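Local structure of 3-phosphoshikimate 1-carboxyvinyltransferase (Streptomyces sviceus, 7M0O) at residues T26-P30 against T216-E220. The protein probably transfers the enolpyruvyl group of phosphoenolpyruvate to the 5-hydroxyl of shikimate-3-phosphate, the sixth step of chorismate biosynthesis. Residues are numbered along the deposited sequence; the frame is centred on the assembly and turned at random.
Sequences TLVRP and TYAIE
Val-28 takes the carbonyl oxygen of Tyr-217 through its N, 2.9 Å away, and gives its own O to the N of Ile-219, so one residue of strand 24-28 both donates to and accepts from segment 216-220. With the 2.7 Å bond from Tyr-217 N to Thr-26 O, this is the ladder of two parallel neighbours. The Thr-26 bond runs almost straight out from its carbonyl, whereas Val-28 N approaches Tyr-217 O tilted 32° from the carbonyl plane.

Beta-branched Thr-26, Val-28 and Thr-216, which favour extended backbone, share one face. The two threonines lie side by side, and Val-28 CG2 meets Thr-216 CG2 at 4.0 Å, while small Ala-218 sets its methyl against Val-28 CB. On the other face buried Leu-27, suitably apolar and branched, brings CD2 to Tyr-217 CB at 4.1 Å; the tyrosine ring leads away from 26-30, leaving CB to make the contact.

Just beyond the paired strand, Ile-219 turns its side chain toward segment 26-30. Its CB lies 3.6 Å from Val-28 O and also near Arg-29 O. CG1, anti to the carbonyl carbon (chi1 -60°), continues along Val-28 O to Pro-30 CA at 3.9 Å; CG2 flanks Arg-29 O, and CD1 ends at the edge of the Tyr-217 ring, in its plane. A water donating to both Arg-29 O and Ile-219 O bridges the two segments where direct pairing has stopped.

The pair joins segments 186 residues apart, making 216-218 an edge strand of a four-stranded mixed sheet in the EPSP synthase fold, with strand 56-60 antiparallel on the far side of 24-28. Helix 8-20, which carries predicted substrate-binding residues, packs on Ile-219 through Ile-10, Thr-11 and Ala-14, while Tyr-217 rests on Met-190 and Ala-193 at helix 182-193.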
# COMPACT_ATOMS: atom_id res chain seq x y z
N THR A 26 9.44 -8.54 15.70
CA THR A 26 10.03 -9.12 14.50
C THR A 26 9.08 -8.87 13.34
O THR A 26 7.91 -9.26 13.39
CB THR A 26 10.30 -10.61 14.70
OG1 THR A 26 11.11 -10.79 15.87
CG2 THR A 26 11.02 -11.21 13.49
N LEU A 27 9.58 -8.18 12.31
CA LEU A 27 8.85 -7.95 11.07
C LEU A 27 9.35 -8.93 10.03
O LEU A 27 10.55 -8.98 9.74
CB LEU A 27 9.05 -6.52 10.58
CG LEU A 27 8.68 -5.41 11.58
CD1 LEU A 27 8.83 -4.06 10.92
CD2 LEU A 27 7.26 -5.62 12.07
N VAL A 28 8.44 -9.71 9.45
CA VAL A 28 8.82 -10.74 8.48
C VAL A 28 8.53 -10.23 7.07
O VAL A 28 7.42 -9.78 6.77
CB VAL A 28 8.09 -12.06 8.78
CG1 VAL A 28 8.57 -13.15 7.87
CG2 VAL A 28 8.31 -12.44 10.24
N ARG A 29 9.53 -10.33 6.19
CA ARG A 29 9.49 -9.90 4.80
C ARG A 29 9.05 -8.45 4.59
O ARG A 29 8.24 -8.19 3.69
CB ARG A 29 8.58 -10.81 3.97
CG ARG A 29 8.72 -12.31 4.22
CD ARG A 29 10.17 -12.76 4.12
NE ARG A 29 10.31 -14.04 3.41
CZ ARG A 29 10.02 -15.23 3.93
NH1 ARG A 29 9.55 -15.33 5.17
NH2 ARG A 29 10.19 -16.32 3.20
N PRO A 30 9.55 -7.48 5.35
CA PRO A 30 9.22 -6.08 5.05
C PRO A 30 9.76 -5.67 3.68
O PRO A 30 10.71 -6.26 3.16
CB PRO A 30 9.90 -5.30 6.17
CG PRO A 30 11.10 -6.12 6.49
CD PRO A 30 10.63 -7.56 6.37
N THR A 216 5.48 -10.81 16.63
CA THR A 216 6.02 -11.16 15.32
C THR A 216 4.95 -10.80 14.30
O THR A 216 3.83 -11.30 14.40
CB THR A 216 6.41 -12.64 15.24
OG1 THR A 216 7.58 -12.88 16.02
CG2 THR A 216 6.69 -13.05 13.80
N TYR A 217 5.28 -9.92 13.36
CA TYR A 217 4.30 -9.41 12.41
C TYR A 217 4.82 -9.61 10.99
O TYR A 217 5.86 -9.05 10.62
CB TYR A 217 3.96 -7.93 12.65
CG TYR A 217 2.79 -7.50 11.79
CD1 TYR A 217 1.48 -7.78 12.18
CD2 TYR A 217 3.00 -6.88 10.57
CE1 TYR A 217 0.41 -7.43 11.37
CE2 TYR A 217 1.94 -6.53 9.75
CZ TYR A 217 0.65 -6.81 10.16
OH TYR A 217 -0.39 -6.45 9.34
N ALA A 218 4.11 -10.42 10.22
CA ALA A 218 4.45 -10.68 8.82
C ALA A 218 3.81 -9.64 7.92
O ALA A 218 2.59 -9.40 8.00
CB ALA A 218 3.99 -12.09 8.42
N ILE A 219 4.62 -9.04 7.05
CA ILE A 219 4.15 -8.04 6.08
C ILE A 219 3.60 -8.76 4.86
O ILE A 219 4.29 -9.60 4.26
CB ILE A 219 5.29 -7.09 5.68
CG1 ILE A 219 5.84 -6.35 6.91
CG2 ILE A 219 4.82 -6.12 4.57
CD1 ILE A 219 4.79 -5.62 7.63
N GLU A 220 2.37 -8.43 4.49
CA GLU A 220 1.76 -9.03 3.29
C GLU A 220 2.46 -8.54 2.02
O GLU A 220 2.79 -7.36 1.91
CB GLU A 220 0.28 -8.67 3.19
CG GLU A 220 -0.62 -9.37 4.18
CD GLU A 220 -2.05 -8.82 4.19
OE1 GLU A 220 -2.49 -8.18 3.19
OE2 GLU A 220 -2.73 -9.04 5.21
O HOH W 1 6.06 -9.30 2.22